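Side-chain contacts in acetone carboxylase alpha subunit (Xanthobacter autotrophicus Py2, PDB 5M45), which is the alpha subunit of a carboxylase, a large chain of the hydantoinase B/oxoprolinase family that assembles with another copy of itself and with a chain of another protein: residues V303-S307 against D308-L312; K708-G711 against T712-Q716. All blocks are in the same frame, centred on the assembly; numbering follows the deposited sequence.

Interaction 1 (V303-S307 against D308-L312); sequences VRVPS and DFAKL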
loop_
_atom_site.group_PDB
_atom_site.type_symbol
_atom_site.label_atom_id
_atom_site.label_comp_id
_atom_site.label_asym_id
_atom_site.label_seq_id
_atom_site.Cartn_x
_atom_site.Cartn_y
_atom_site.Cartn_z
ATOM N N VAL A 303 -12.996 -9.433 -17.730
ATOM C CA VAL A 303 -12.294 -8.366 -17.047
ATOM C C VAL A 303 -13.175 -7.899 -15.854
ATOM O O VAL A 303 -14.060 -7.040 -16.018
ATOM C CB VAL A 303 -11.958 -7.194 -17.981
ATOM C CG1 VAL A 303 -11.178 -6.113 -17.252
ATOM C CG2 VAL A 303 -11.120 -7.693 -19.187
ATOM N N ARG A 304 -12.901 -8.448 -14.669
ATOM C CA ARG A 304 -13.732 -8.220 -13.481
ATOM C C ARG A 304 -13.152 -7.117 -12.633
ATOM O O ARG A 304 -12.542 -7.379 -11.607
ATOM C CB ARG A 304 -13.885 -9.503 -12.651
ATOM C CG ARG A 304 -14.744 -10.440 -13.422
ATOM C CD ARG A 304 -15.084 -11.811 -12.864
ATOM N NE ARG A 304 -15.554 -12.475 -14.095
ATOM C CZ ARG A 304 -15.895 -13.761 -14.255
ATOM N NH1 ARG A 304 -15.925 -14.593 -13.197
ATOM N NH2 ARG A 304 -16.235 -14.189 -15.499
ATOM N N VAL A 305 -13.325 -5.884 -13.065
ATOM C CA VAL A 305 -12.801 -4.753 -12.310
ATOM C C VAL A 305 -13.836 -4.259 -11.275
ATOM O O VAL A 305 -15.016 -4.378 -11.482
ATOM C CB VAL A 305 -12.310 -3.613 -13.218
ATOM C CG1 VAL A 305 -11.022 -4.018 -13.934
ATOM C CG2 VAL A 305 -13.372 -3.135 -14.186
ATOM N N PRO A 306 -13.369 -3.726 -10.135
ATOM C CA PRO A 306 -14.246 -3.389 -9.019
ATOM C C PRO A 306 -14.897 -1.998 -9.083
ATOM O O PRO A 306 -15.526 -1.629 -8.115
ATOM C CB PRO A 306 -13.280 -3.480 -7.820
ATOM C CG PRO A 306 -12.006 -2.979 -8.361
ATOM C CD PRO A 306 -11.953 -3.518 -9.766
ATOM N N SER A 307 -14.769 -1.277 -10.187
ATOM C CA SER A 307 -15.305 0.074 -10.363
ATOM C C SER A 307 -16.050 0.125 -11.701
ATOM O O SER A 307 -15.457 -0.147 -12.737
ATOM C CB SER A 307 -14.148 1.087 -10.338
ATOM O OG SER A 307 -13.482 1.095 -9.071
ATOM N N ASP A 308 -17.345 0.445 -11.680
ATOM C CA ASP A 308 -18.166 0.442 -12.921
ATOM C C ASP A 308 -17.782 1.517 -13.985
ATOM O O ASP A 308 -18.000 1.322 -15.196
ATOM C CB ASP A 308 -19.672 0.497 -12.610
ATOM C CG ASP A 308 -20.096 1.752 -11.793
ATOM O OD1 ASP A 308 -19.190 2.430 -11.134
ATOM O OD2 ASP A 308 -21.341 2.032 -11.859
ATOM N N PHE A 309 -17.158 2.612 -13.537
ATOM C CA PHE A 309 -16.711 3.672 -14.449
ATOM C C PHE A 309 -15.503 3.235 -15.322
ATOM O O PHE A 309 -15.125 3.972 -16.245
ATOM C CB PHE A 309 -16.447 4.986 -13.692
ATOM C CG PHE A 309 -15.456 4.865 -12.555
ATOM C CD1 PHE A 309 -14.085 4.831 -12.799
ATOM C CD2 PHE A 309 -15.895 4.802 -11.231
ATOM C CE1 PHE A 309 -13.171 4.705 -11.771
ATOM C CE2 PHE A 309 -14.970 4.704 -10.182
ATOM C CZ PHE A 309 -13.602 4.631 -10.460
ATOM N N ALA A 310 -14.896 2.071 -15.030
ATOM C CA ALA A 310 -13.791 1.494 -15.815
ATOM C C ALA A 310 -14.218 0.476 -16.863
ATOM O O ALA A 310 -13.357 0.001 -17.642
ATOM C CB ALA A 310 -12.750 0.846 -14.873
ATOM N N LYS A 311 -15.502 0.093 -16.873
ATOM C CA LYS A 311 -15.989 -0.950 -17.774
ATOM C C LYS A 311 -16.358 -0.384 -19.128
ATOM O O LYS A 311 -17.528 -0.082 -19.391
ATOM C CB LYS A 311 -17.179 -1.705 -17.213
ATOM C CG LYS A 311 -16.890 -2.565 -16.018
ATOM C CD LYS A 311 -16.168 -3.874 -16.330
ATOM C CE LYS A 311 -17.025 -4.897 -17.099
ATOM N NZ LYS A 311 -16.047 -5.863 -17.724
ATOM N N LEU A 312 -15.351 -0.271 -19.993
ATOM C CA LEU A 312 -15.542 0.169 -21.379
ATOM C C LEU A 312 -14.347 -0.220 -22.229
ATOM O O LEU A 312 -13.216 -0.427 -21.703
ATOM C CB LEU A 312 -15.796 1.688 -21.476
ATOM C CG LEU A 312 -14.634 2.679 -21.320
ATOM C CD1 LEU A 312 -14.954 4.015 -21.967
ATOM C CD2 LEU A 312 -14.237 2.871 -19.863
#

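Interaction 2 (K708-G711 against T712-Q716); sequences KDAG and TQVRQ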
loop_
_atom_site.group_PDB
_atom_site.type_symbol
_atom_site.label_atom_id
_atom_site.label_comp_id
_atom_site.label_asym_id
_atom_site.label_seq_id
_atom_site.Cartn_x
_atom_site.Cartn_y
_atom_site.Cartn_z
ATOM N N LYS A 708 -21.302 9.441 -37.954
ATOM C CA LYS A 708 -20.811 8.845 -36.692
ATOM C C LYS A 708 -20.859 7.305 -36.640
ATOM O O LYS A 708 -21.080 6.700 -35.612
ATOM C CB LYS A 708 -21.465 9.540 -35.498
ATOM C CG LYS A 708 -20.977 10.995 -35.459
ATOM C CD LYS A 708 -21.685 11.828 -34.457
ATOM C CE LYS A 708 -21.381 13.287 -34.769
ATOM N NZ LYS A 708 -22.236 14.120 -33.937
ATOM N N ASP A 709 -20.589 6.695 -37.789
ATOM C CA ASP A 709 -20.676 5.251 -38.000
ATOM C C ASP A 709 -19.303 4.608 -37.749
ATOM O O ASP A 709 -18.468 4.508 -38.649
ATOM C CB ASP A 709 -21.221 4.992 -39.418
ATOM C CG ASP A 709 -21.447 3.529 -39.715
ATOM O OD1 ASP A 709 -21.223 2.670 -38.794
ATOM O OD2 ASP A 709 -21.898 3.252 -40.877
ATOM N N ALA A 710 -19.100 4.238 -36.481
ATOM C CA ALA A 710 -17.984 3.414 -36.000
ATOM C C ALA A 710 -18.288 2.972 -34.567
ATOM O O ALA A 710 -19.142 3.546 -33.895
ATOM C CB ALA A 710 -16.660 4.186 -36.021
ATOM N N GLY A 711 -17.581 1.969 -34.071
ATOM C CA GLY A 711 -17.790 1.503 -32.704
ATOM C C GLY A 711 -17.450 2.553 -31.646
ATOM O O GLY A 711 -16.736 3.534 -31.918
ATOM N N THR A 712 -17.982 2.355 -30.442
ATOM C CA THR A 712 -17.770 3.325 -29.364
ATOM C C THR A 712 -16.287 3.531 -29.053
ATOM O O THR A 712 -15.874 4.645 -28.735
ATOM C CB THR A 712 -18.522 2.950 -28.086
ATOM O OG1 THR A 712 -18.138 1.648 -27.678
ATOM C CG2 THR A 712 -20.017 2.941 -28.301
ATOM N N GLN A 713 -15.494 2.471 -29.166
ATOM C CA GLN A 713 -14.064 2.571 -28.892
ATOM C C GLN A 713 -13.321 3.490 -29.890
ATOM O O GLN A 713 -12.426 4.220 -29.475
ATOM C CB GLN A 713 -13.391 1.185 -28.783
ATOM C CG GLN A 713 -13.295 0.355 -30.061
ATOM C CD GLN A 713 -14.576 -0.345 -30.487
ATOM O OE1 GLN A 713 -15.618 -0.296 -29.837
ATOM N NE2 GLN A 713 -14.502 -1.011 -31.608
ATOM N N VAL A 714 -13.721 3.491 -31.163
ATOM C CA VAL A 714 -13.135 4.396 -32.150
ATOM C C VAL A 714 -13.538 5.871 -31.863
ATOM O O VAL A 714 -12.692 6.785 -31.829
ATOM C CB VAL A 714 -13.520 3.979 -33.583
ATOM C CG1 VAL A 714 -13.024 4.992 -34.613
ATOM C CG2 VAL A 714 -12.957 2.609 -33.911
ATOM N N ARG A 715 -14.825 6.096 -31.621
ATOM C CA ARG A 715 -15.303 7.461 -31.324
ATOM C C ARG A 715 -14.726 8.038 -30.029
ATOM O O ARG A 715 -14.407 9.224 -29.995
ATOM C CB ARG A 715 -16.813 7.502 -31.313
ATOM C CG ARG A 715 -17.355 7.289 -32.716
ATOM C CD ARG A 715 -18.845 7.408 -32.768
ATOM N NE ARG A 715 -19.402 6.093 -32.482
ATOM C CZ ARG A 715 -20.365 5.839 -31.625
ATOM N NH1 ARG A 715 -20.961 6.795 -30.931
ATOM N NH2 ARG A 715 -20.748 4.594 -31.484
ATOM N N GLN A 716 -14.606 7.231 -28.982
ATOM C CA GLN A 716 -14.014 7.724 -27.729
ATOM C C GLN A 716 -12.557 8.155 -27.944
ATOM O O GLN A 716 -12.157 9.214 -27.425
ATOM C CB GLN A 716 -14.092 6.668 -26.618
ATOM C CG GLN A 716 -13.738 7.187 -25.238
ATOM C CD GLN A 716 -12.222 7.314 -25.014
ATOM O OE1 GLN A 716 -11.425 6.584 -25.610
ATOM N NE2 GLN A 716 -11.833 8.246 -24.144
#

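Interaction 1 (V303-S307 against D308-L312)
In the connection between strands 286-297 and 313-324, a short 3-10 turn at residues 308-310 folds back on the irregular run before it, and Lys311 and Phe309 reach across to Val303, Val305 and Ser307. The Lys311 chain bends at both chi2 (-76°) and chi3 (-69°), which curls it over the Val305 side chain: CD of Lys311 lies 3.6 Å from CG2 of Val305, the two side chains crossing at a slant. Beyond this methyl, Lys311 NZ donates to Val303 O at 2.9 Å, from a position tilted 17° out of the carbonyl plane. Ala310 CB adds a looser apolar contact, 4.1 Å from the same Val305 CG2. On the backbone, Ala310 N donates to Ser307 O at 3.2 Å and ties the turn to the residue that precedes it. Ser307 also meets Phe309 in a CH-pi contact, its CB standing over one face of the ring, 3.9 Å from the centroid and displaced toward the CZ rim. Tyr754 and, edge-to-face, Trp342 also meet the ring. The polar ends of Ser307 and Asp308 turn to another copy of this protein, where Ser307 OG bonds Glu609 and Asp308 OD2 bonds the backbone N of Met611. Because Lys311 NZ also donates to Tyr298 O and, weakly, to Ala299 O, the ammonium is shared among backbone carbonyls from different points of the connection; its charge is probably offset in part by the peptide carbonyls, while its methylenes supply apolar packing for Val305.

Interaction 2 (K708-G711 against T712-Q716)
The guanidinium of Arg715 has the carbonyl oxygen of Lys708 over one face and that of Ala710 at its edge, close to its plane. At that edge the grip is side-on: NE and NH2 of Arg715 both donate to the single atom Ala710 O, at 2.9 Å from NE and 3.1 Å from NH2. The two bonds differ in approach, for NH2 comes nearly in line with the Ala710 C=O bond whereas NE stands 41° out of the carbonyl plane. A bend at chi3 (-88°) turns the end of the arginine toward this oxygen, and the paired bonds restrict rotation of the flat group. Over the face, Lys708 O lies 3.6 Å from Arg715 NE without bonding to it. Gly711 is the N-cap of the helix that begins at Thr712; its O accepts the first regular helical bond from Arg715 N at 3.2 Å and a weak one from Val714 N. Ala710 CB packs against Val714, 4.0 Å from its CB. Lys708 closes the preceding helix 694-706 with a Schellman motif, and its NZ bonds Thr743 O and meets the Trp742 ring in a cation-pi contact. The arginine therefore straps the link between helices 694-706 and 712-724 to the first turn of the latter, beside a chain of another protein, while Gln713 and Gln716 rest on strand 313-324.

Interaction 1 comes first along the chain, in the connection between strands 286-297 and 313-324; interaction 2 follows some four hundred residues later, at the start of helix 712-724. Their centres are 19 Å apart, and their nearest atoms, about 5 Å apart, do not touch. Strand 313-324, an inner strand of a mixed four-stranded sheet, relates the two: residues 303-312 lead directly into it, and helix 712-724 packs on its first residues. Both lie on the same side of the chain's centre, yet they face different partners, interaction 1 another copy of this protein and interaction 2 a chain of another protein. Two kinds of subunit interface thus converge near one end of this strand.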